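Local coordinates for intracellular protein transport protein USO1 (Saccharomyces cerevisiae S288c, PDB 6LSU) that is a dimeric membrane-tethering protein required for protein transport from the endoplasmic reticulum to the Golgi, this chain being its globular head, at residues 285-290 with 335-340; 281-286 with 312-317; 605-610 with 651-656. All blocks are in the same frame, centred on the assembly; numbering follows the deposited sequence.

Contact 1 of 3, residues 285-290 with 335-340; sequences HLLSEP and SSVLMV
Val340 presses its CG1 methyl onto the backbone at Leu287 and Ser288, overlapping the junction between these two residues. The methyl lies 3.7 Å from Ser288 CA, and Leu287 CB is 3.8 Å from the same Val340 CG1, so a single branch touches both backbone and side-chain carbons of two successive residues. Placing CG1 anti to the backbone N (chi1 176°) sends this branch across to that stretch of backbone. With the methyl settled there, the two backbones come close, and Ser288 CA and Val340 CA are 5.9 Å apart.

One turn earlier in helix 337-346, Val337 makes a looser second point of contact: its CG1 is 4.3 Å from Leu287 CD1. Leu287 thus meets Val340 through its CB and Val337 through its far end, while the same side chain also packs on Ile307, Ala310 and Leu311 of helix 301-317. Segment 285-290 thereby packs, through Leu287, against helices 337-346 and 301-317 at once.

Helix 337-346 opens with a capping bond from Ser335, whose OG accepts the N-H of Val337, with Val337 N 3.3 Å from Ser335 OG.

Across the interface itself the meeting groups are methyl, methylene and backbone carbon atoms. With Leu287, Val337 and Val340 all buried, the junction between the fifth and sixth armadillo repeats at this point rests on shape fit and exclusion of water rather than on directional polar bonds or charge.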
loop_
_atom_site.group_PDB
_atom_site.type_symbol
_atom_site.label_atom_id
_atom_site.label_comp_id
_atom_site.label_asym_id
_atom_site.label_seq_id
_atom_site.Cartn_x
_atom_site.Cartn_y
_atom_site.Cartn_z
ATOM N N HIS A 285 -14.651 14.500 -4.578
ATOM C CA HIS A 285 -14.413 15.883 -5.075
ATOM C C HIS A 285 -12.912 16.225 -4.898
ATOM O O HIS A 285 -12.306 16.910 -5.802
ATOM C CB HIS A 285 -15.338 16.866 -4.357
ATOM C CG HIS A 285 -14.928 18.263 -4.644
ATOM N ND1 HIS A 285 -15.218 18.849 -5.868
ATOM C CD2 HIS A 285 -14.209 19.165 -3.922
ATOM C CE1 HIS A 285 -14.705 20.066 -5.886
ATOM N NE2 HIS A 285 -14.090 20.294 -4.702
ATOM N N LEU A 286 -12.368 15.814 -3.734
ATOM C CA LEU A 286 -10.945 15.999 -3.330
ATOM C C LEU A 286 -10.006 15.144 -4.204
ATOM O O LEU A 286 -9.033 15.685 -4.665
ATOM C CB LEU A 286 -10.825 15.583 -1.860
ATOM C CG LEU A 286 -9.416 15.611 -1.282
ATOM C CD1 LEU A 286 -8.948 17.060 -1.219
ATOM C CD2 LEU A 286 -9.363 14.954 0.078
ATOM N N LEU A 287 -10.343 13.865 -4.441
ATOM C CA LEU A 287 -9.596 12.969 -5.332
ATOM C C LEU A 287 -9.620 13.519 -6.766
ATOM O O LEU A 287 -8.659 13.329 -7.522
ATOM C CB LEU A 287 -10.204 11.575 -5.265
ATOM C CG LEU A 287 -9.874 10.768 -4.013
ATOM C CD1 LEU A 287 -10.605 9.425 -4.013
ATOM C CD2 LEU A 287 -8.376 10.541 -3.961
ATOM N N SER A 288 -10.653 14.239 -7.137
ATOM C CA SER A 288 -10.849 14.631 -8.554
ATOM C C SER A 288 -10.121 15.954 -8.820
ATOM O O SER A 288 -9.908 16.282 -9.997
ATOM C CB SER A 288 -12.308 14.698 -8.943
ATOM O OG SER A 288 -12.807 16.015 -8.771
ATOM N N GLU A 289 -9.593 16.602 -7.787
ATOM C CA GLU A 289 -8.865 17.874 -7.945
ATOM C C GLU A 289 -7.785 17.853 -9.027
ATOM O O GLU A 289 -7.673 18.789 -9.812
ATOM C CB GLU A 289 -8.285 18.312 -6.617
ATOM C CG GLU A 289 -9.101 19.423 -6.007
ATOM C CD GLU A 289 -8.920 19.538 -4.505
ATOM O OE1 GLU A 289 -9.991 19.639 -3.757
ATOM O OE2 GLU A 289 -7.722 19.544 -4.103
ATOM N N PRO A 290 -6.890 16.859 -9.109
ATOM C CA PRO A 290 -5.807 16.935 -10.091
ATOM C C PRO A 290 -6.252 16.916 -11.569
ATOM O O PRO A 290 -5.435 17.209 -12.374
ATOM C CB PRO A 290 -5.002 15.671 -9.828
ATOM C CG PRO A 290 -5.421 15.242 -8.459
ATOM C CD PRO A 290 -6.869 15.619 -8.343
ATOM N N SER A 335 -21.285 5.921 -6.376
ATOM C CA SER A 335 -20.780 7.319 -6.421
ATOM C C SER A 335 -19.853 7.473 -7.628
ATOM O O SER A 335 -19.864 6.572 -8.473
ATOM C CB SER A 335 -20.101 7.699 -5.116
ATOM O OG SER A 335 -18.847 7.054 -4.962
ATOM N N SER A 336 -19.091 8.565 -7.703
ATOM C CA SER A 336 -18.091 8.771 -8.784
ATOM C C SER A 336 -16.709 8.191 -8.411
ATOM O O SER A 336 -15.789 8.311 -9.224
ATOM C CB SER A 336 -18.031 10.231 -9.197
ATOM O OG SER A 336 -18.013 11.108 -8.073
ATOM N N VAL A 337 -16.554 7.511 -7.273
ATOM C CA VAL A 337 -15.196 7.267 -6.699
ATOM C C VAL A 337 -14.395 6.363 -7.642
ATOM O O VAL A 337 -13.265 6.746 -7.970
ATOM C CB VAL A 337 -15.220 6.746 -5.252
ATOM C CG1 VAL A 337 -13.807 6.628 -4.709
ATOM C CG2 VAL A 337 -16.005 7.661 -4.349
ATOM N N LEU A 338 -14.970 5.258 -8.108
ATOM C CA LEU A 338 -14.298 4.291 -9.016
ATOM C C LEU A 338 -13.800 4.998 -10.260
ATOM O O LEU A 338 -12.643 4.752 -10.687
ATOM C CB LEU A 338 -15.246 3.182 -9.460
ATOM C CG LEU A 338 -14.572 2.117 -10.343
ATOM C CD1 LEU A 338 -13.380 1.483 -9.627
ATOM C CD2 LEU A 338 -15.570 1.036 -10.773
ATOM N N MET A 339 -14.655 5.779 -10.868
ATOM C CA MET A 339 -14.339 6.486 -12.114
ATOM C C MET A 339 -13.256 7.498 -11.769
ATOM O O MET A 339 -12.363 7.732 -12.559
ATOM C CB MET A 339 -15.581 7.194 -12.673
ATOM C CG MET A 339 -15.336 7.752 -14.042
ATOM S SD MET A 339 -15.115 6.364 -15.188
ATOM C CE MET A 339 -13.829 7.080 -16.227
ATOM N N VAL A 340 -13.364 8.152 -10.637
ATOM C CA VAL A 340 -12.339 9.180 -10.275
ATOM C C VAL A 340 -10.978 8.497 -10.023
ATOM O O VAL A 340 -9.957 9.056 -10.501
ATOM C CB VAL A 340 -12.787 10.040 -9.090
ATOM C CG1 VAL A 340 -11.680 11.016 -8.698
ATOM C CG2 VAL A 340 -14.044 10.809 -9.462
#

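Contact 2 of 3, residues 281-286 with 312-317; sequences PKLAHL and DIVSLT
Leu283 carries the apolar contact with one methyl, CD2, directed at two successive residues of helix 301-317. Its nearer neighbour is Val314, with 3.6 Å between Leu283 CD2 and Val314 CG2; the second is Ile313, whose CG2 stands 3.9 Å from that same Leu283 CD2. The side chains approach at a slant, the leucine meeting one methyl of each branched residue. An extended first torsion, with Leu283 CG opposite the backbone N at chi1 -171°, spans the gap between backbones whose closest CA atoms, those of Leu283 and Val314, are 8.4 Å apart. All three residues are buried. Ile313 packs further against Ile260 and Leu264 of helix 251-264, and Val314 against Thr361 and Met365 of helix 354-366.

No polar bond joins the two segments; Ser315 OG bonds outside them to Asn364. Backbone bonds such as His285 N to Pro281 O, at 3.0 Å, hold the first segment. Further along the second, Thr317 OG1 donates back to Val314 O at 3.2 Å, lying in the carbonyl plane with a C=O...O angle of 152°.

Leucine, isoleucine and valine packing methyl to methyl between two helices of one repeat, here the curated ARM 5, make up the kind of hydrophobic interior found throughout armadillo-type alpha-solenoids.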
loop_
_atom_site.group_PDB
_atom_site.type_symbol
_atom_site.label_atom_id
_atom_site.label_comp_id
_atom_site.label_asym_id
_atom_site.label_seq_id
_atom_site.Cartn_x
_atom_site.Cartn_y
_atom_site.Cartn_z
ATOM N N PRO A 281 -19.140 11.872 -1.783
ATOM C CA PRO A 281 -19.087 12.960 -2.763
ATOM C C PRO A 281 -17.953 13.944 -2.447
ATOM O O PRO A 281 -17.359 14.479 -3.346
ATOM C CB PRO A 281 -20.425 13.672 -2.610
ATOM C CG PRO A 281 -21.306 12.682 -1.908
ATOM C CD PRO A 281 -20.406 11.829 -1.045
ATOM N N LYS A 282 -17.691 14.145 -1.158
ATOM C CA LYS A 282 -16.629 15.052 -0.646
ATOM C C LYS A 282 -15.243 14.474 -0.974
ATOM O O LYS A 282 -14.408 15.221 -1.472
ATOM C CB LYS A 282 -16.814 15.265 0.860
ATOM C CG LYS A 282 -17.918 16.251 1.199
ATOM C CD LYS A 282 -18.707 15.885 2.428
ATOM C CE LYS A 282 -19.495 17.056 2.952
ATOM N NZ LYS A 282 -19.780 16.850 4.391
ATOM N N LEU A 283 -15.032 13.188 -0.687
ATOM C CA LEU A 283 -13.757 12.457 -0.928
ATOM C C LEU A 283 -13.493 12.392 -2.443
ATOM O O LEU A 283 -12.371 12.710 -2.874
ATOM C CB LEU A 283 -13.903 11.065 -0.317
ATOM C CG LEU A 283 -12.629 10.239 -0.282
ATOM C CD1 LEU A 283 -11.547 10.997 0.441
ATOM C CD2 LEU A 283 -12.882 8.914 0.410
ATOM N N ALA A 284 -14.514 12.058 -3.221
ATOM C CA ALA A 284 -14.519 12.086 -4.695
ATOM C C ALA A 284 -14.095 13.457 -5.170
ATOM O O ALA A 284 -13.329 13.550 -6.131
ATOM C CB ALA A 284 -15.891 11.809 -5.233
ATOM N N HIS A 285 -14.651 14.500 -4.578
ATOM C CA HIS A 285 -14.413 15.883 -5.075
ATOM C C HIS A 285 -12.912 16.225 -4.898
ATOM O O HIS A 285 -12.306 16.910 -5.802
ATOM C CB HIS A 285 -15.338 16.866 -4.357
ATOM C CG HIS A 285 -14.928 18.263 -4.644
ATOM N ND1 HIS A 285 -15.218 18.849 -5.868
ATOM C CD2 HIS A 285 -14.209 19.165 -3.922
ATOM C CE1 HIS A 285 -14.705 20.066 -5.886
ATOM N NE2 HIS A 285 -14.090 20.294 -4.702
ATOM N N LEU A 286 -12.368 15.814 -3.734
ATOM C CA LEU A 286 -10.945 15.999 -3.330
ATOM C C LEU A 286 -10.006 15.144 -4.204
ATOM O O LEU A 286 -9.033 15.685 -4.665
ATOM C CB LEU A 286 -10.825 15.583 -1.860
ATOM C CG LEU A 286 -9.416 15.611 -1.282
ATOM C CD1 LEU A 286 -8.948 17.060 -1.219
ATOM C CD2 LEU A 286 -9.363 14.954 0.078
ATOM N N ASP A 312 -5.992 5.850 0.363
ATOM C CA ASP A 312 -5.870 4.810 1.434
ATOM C C ASP A 312 -7.212 4.769 2.177
ATOM O O ASP A 312 -7.690 3.680 2.481
ATOM C CB ASP A 312 -4.643 5.020 2.348
ATOM C CG ASP A 312 -3.310 4.679 1.686
ATOM O OD1 ASP A 312 -3.323 4.016 0.583
ATOM O OD2 ASP A 312 -2.265 5.070 2.247
ATOM N N ILE A 313 -7.854 5.913 2.385
ATOM C CA ILE A 313 -9.144 5.964 3.101
ATOM C C ILE A 313 -10.139 5.170 2.271
ATOM O O ILE A 313 -10.809 4.292 2.868
ATOM C CB ILE A 313 -9.583 7.401 3.335
ATOM C CG1 ILE A 313 -8.782 8.063 4.460
ATOM C CG2 ILE A 313 -11.065 7.439 3.558
ATOM C CD1 ILE A 313 -8.765 9.601 4.365
ATOM N N VAL A 314 -10.234 5.417 0.946
ATOM C CA VAL A 314 -11.103 4.532 0.116
ATOM C C VAL A 314 -10.769 3.058 0.377
ATOM O O VAL A 314 -11.724 2.292 0.654
ATOM C CB VAL A 314 -11.032 4.854 -1.376
ATOM C CG1 VAL A 314 -11.970 3.974 -2.153
ATOM C CG2 VAL A 314 -11.358 6.328 -1.659
ATOM N N SER A 315 -9.480 2.685 0.390
ATOM C CA SER A 315 -9.043 1.271 0.523
ATOM C C SER A 315 -9.504 0.658 1.841
ATOM O O SER A 315 -10.031 -0.429 1.775
ATOM C CB SER A 315 -7.569 1.082 0.375
ATOM O OG SER A 315 -7.200 0.896 -0.971
ATOM N N LEU A 316 -9.308 1.342 2.967
ATOM C CA LEU A 316 -9.775 0.929 4.326
ATOM C C LEU A 316 -11.197 0.373 4.328
ATOM O O LEU A 316 -11.402 -0.683 4.955
ATOM C CB LEU A 316 -9.723 2.143 5.261
ATOM C CG LEU A 316 -8.302 2.610 5.533
ATOM C CD1 LEU A 316 -8.279 3.782 6.495
ATOM C CD2 LEU A 316 -7.477 1.432 6.039
ATOM N N THR A 317 -12.138 1.069 3.678
ATOM C CA THR A 317 -13.580 0.737 3.743
ATOM C C THR A 317 -13.831 -0.582 3.028
ATOM O O THR A 317 -14.863 -1.185 3.336
ATOM C CB THR A 317 -14.496 1.841 3.188
ATOM O OG1 THR A 317 -14.626 1.766 1.766
ATOM C CG2 THR A 317 -14.031 3.202 3.621
#

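Contact 3 of 3, residues 605-610 with 651-656; sequences SVIKSL and FEFITK
The Phe653 ring is met near its plane, at one edge, by Lys608 CG, which stands 4.0 Å from Phe653 CZ, and the two side chains cross at about a right angle. Ile607 comes at the ring obliquely, its CG2 reaching to 3.5 Å from Phe653 CE1. The CD1 methyl of Ile654, from the same helix as the phenylalanine, also lies in the ring plane at its edge. Phe645 adds an edge-to-face ring pair, and Leu611 of helix 604-614 packs on Phe653 as well.

Phe653 extends across because its CG stands opposite the backbone N (chi1 -175°). The ring reaches across between two helix segments whose axes are 12.0 Å apart at closest approach. Ile654 CD1, at the ring edge, also touches Ile607 CG2 more loosely, at 4.4 Å, and Ile607 packs in addition on Leu632 of helix 622-637. Lys608 is exposed, and its chain bends at chi3, carrying the amine off from the ring.

The two segments run nearly parallel, at 13°, with helix 622-637 between them in sequence. Similarly directed helices separated by an intervening helix are a feature of stacked alpha-solenoid repeats, here linking the curated ARM 10 to the helix that follows it in the head.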
loop_
_atom_site.group_PDB
_atom_site.type_symbol
_atom_site.label_atom_id
_atom_site.label_comp_id
_atom_site.label_asym_id
_atom_site.label_seq_id
_atom_site.Cartn_x
_atom_site.Cartn_y
_atom_site.Cartn_z
ATOM N N SER A 605 10.559 -34.319 -31.663
ATOM C CA SER A 605 11.655 -33.379 -32.015
ATOM C C SER A 605 11.950 -32.429 -30.838
ATOM O O SER A 605 13.130 -32.184 -30.505
ATOM C CB SER A 605 11.332 -32.614 -33.261
ATOM O OG SER A 605 11.980 -31.359 -33.200
ATOM N N VAL A 606 10.896 -31.919 -30.195
ATOM C CA VAL A 606 10.986 -30.998 -29.031
ATOM C C VAL A 606 11.540 -31.789 -27.850
ATOM O O VAL A 606 12.528 -31.313 -27.251
ATOM C CB VAL A 606 9.634 -30.313 -28.739
ATOM C CG1 VAL A 606 9.469 -29.914 -27.273
ATOM C CG2 VAL A 606 9.442 -29.098 -29.649
ATOM N N ILE A 607 11.010 -32.974 -27.546
ATOM C CA ILE A 607 11.536 -33.736 -26.373
ATOM C C ILE A 607 13.036 -33.957 -26.583
ATOM O O ILE A 607 13.759 -33.909 -25.559
ATOM C CB ILE A 607 10.806 -35.064 -26.117
ATOM C CG1 ILE A 607 9.352 -34.847 -25.706
ATOM C CG2 ILE A 607 11.528 -35.865 -25.052
ATOM C CD1 ILE A 607 8.532 -34.121 -26.754
ATOM N N LYS A 608 13.485 -34.165 -27.839
ATOM C CA LYS A 608 14.912 -34.425 -28.180
ATOM C C LYS A 608 15.713 -33.175 -27.830
ATOM O O LYS A 608 16.629 -33.292 -26.988
ATOM C CB LYS A 608 15.090 -34.899 -29.632
ATOM C CG LYS A 608 14.627 -36.335 -29.879
ATOM C CD LYS A 608 15.166 -36.974 -31.141
ATOM C CE LYS A 608 14.350 -36.683 -32.381
ATOM N NZ LYS A 608 15.079 -37.077 -33.613
ATOM N N SER A 609 15.349 -32.007 -28.378
ATOM C CA SER A 609 15.945 -30.678 -27.991
ATOM C C SER A 609 16.005 -30.486 -26.464
ATOM O O SER A 609 17.051 -30.059 -25.909
ATOM C CB SER A 609 15.164 -29.592 -28.596
ATOM O OG SER A 609 15.291 -29.634 -30.008
ATOM N N LEU A 610 14.920 -30.752 -25.752
ATOM C CA LEU A 610 14.921 -30.499 -24.295
ATOM C C LEU A 610 15.920 -31.442 -23.617
ATOM O O LEU A 610 16.751 -30.954 -22.824
ATOM C CB LEU A 610 13.497 -30.629 -23.753
ATOM C CG LEU A 610 12.494 -29.630 -24.331
ATOM C CD1 LEU A 610 11.129 -29.884 -23.761
ATOM C CD2 LEU A 610 12.909 -28.193 -24.099
ATOM N N PHE A 651 8.864 -43.165 -20.912
ATOM C CA PHE A 651 9.538 -43.560 -19.649
ATOM C C PHE A 651 10.956 -44.056 -19.914
ATOM O O PHE A 651 11.877 -43.571 -19.215
ATOM C CB PHE A 651 8.793 -44.671 -18.907
ATOM C CG PHE A 651 9.519 -45.103 -17.659
ATOM C CD1 PHE A 651 9.566 -44.272 -16.555
ATOM C CD2 PHE A 651 10.170 -46.326 -17.587
ATOM C CE1 PHE A 651 10.240 -44.652 -15.400
ATOM C CE2 PHE A 651 10.845 -46.709 -16.435
ATOM C CZ PHE A 651 10.879 -45.874 -15.341
ATOM N N GLU A 652 11.105 -45.014 -20.848
ATOM C CA GLU A 652 12.421 -45.618 -21.227
ATOM C C GLU A 652 13.298 -44.491 -21.782
ATOM O O GLU A 652 14.453 -44.356 -21.370
ATOM C CB GLU A 652 12.273 -46.752 -22.261
ATOM C CG GLU A 652 11.511 -47.984 -21.777
ATOM C CD GLU A 652 12.212 -48.943 -20.817
ATOM O OE1 GLU A 652 13.425 -48.795 -20.580
ATOM O OE2 GLU A 652 11.535 -49.850 -20.294
ATOM N N PHE A 653 12.711 -43.676 -22.647
ATOM C CA PHE A 653 13.397 -42.576 -23.363
ATOM C C PHE A 653 13.988 -41.570 -22.372
ATOM O O PHE A 653 15.094 -41.070 -22.622
ATOM C CB PHE A 653 12.382 -41.914 -24.284
ATOM C CG PHE A 653 12.951 -40.846 -25.168
ATOM C CD1 PHE A 653 13.145 -39.567 -24.688
ATOM C CD2 PHE A 653 13.255 -41.113 -26.490
ATOM C CE1 PHE A 653 13.627 -38.574 -25.518
ATOM C CE2 PHE A 653 13.737 -40.116 -27.318
ATOM C CZ PHE A 653 13.926 -38.850 -26.828
ATOM N N ILE A 654 13.245 -41.247 -21.306
ATOM C CA ILE A 654 13.664 -40.291 -20.231
ATOM C C ILE A 654 14.647 -40.980 -19.273
ATOM O O ILE A 654 15.705 -40.402 -18.990
ATOM C CB ILE A 654 12.422 -39.724 -19.496
ATOM C CG1 ILE A 654 11.666 -38.671 -20.320
ATOM C CG2 ILE A 654 12.793 -39.186 -18.135
ATOM C CD1 ILE A 654 12.525 -37.885 -21.304
ATOM N N THR A 655 14.317 -42.169 -18.770
ATOM C CA THR A 655 15.116 -42.879 -17.739
ATOM C C THR A 655 16.475 -43.315 -18.287
ATOM O O THR A 655 17.466 -43.112 -17.576
ATOM C CB THR A 655 14.408 -44.141 -17.243
ATOM O OG1 THR A 655 13.868 -44.743 -18.423
ATOM C CG2 THR A 655 13.315 -43.862 -16.238
ATOM N N LYS A 656 16.514 -43.938 -19.473
ATOM C CA LYS A 656 17.788 -44.398 -20.086
ATOM C C LYS A 656 18.718 -43.181 -20.261
ATOM O O LYS A 656 19.871 -43.271 -19.801
ATOM C CB LYS A 656 17.540 -45.173 -21.390
ATOM C CG LYS A 656 17.029 -46.599 -21.196
ATOM C CD LYS A 656 16.727 -47.330 -22.502
ATOM C CE LYS A 656 15.988 -48.642 -22.321
ATOM N NZ LYS A 656 16.800 -49.656 -21.601
#

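Overall arrangement
Contacts 1 and 2 are parts of one buried interior. Both start from helix 280-287, their centres lie 8 Å apart, and they touch directly where Val337 CG1 comes within 3.9 Å of Val314 CG2. Contact 2 joins helices within ARM 5, whereas contact 1 carries the packing forward to ARM 6, so one short helix serves both. Contact 3 stands apart, about 58 Å from either by centres, toward the far end of the elongated head. The first two rely on aliphatic side chains in the core; contact 3, only partly buried, sets an aromatic ring against buried isoleucines and the aliphatic part of an exposed lysine.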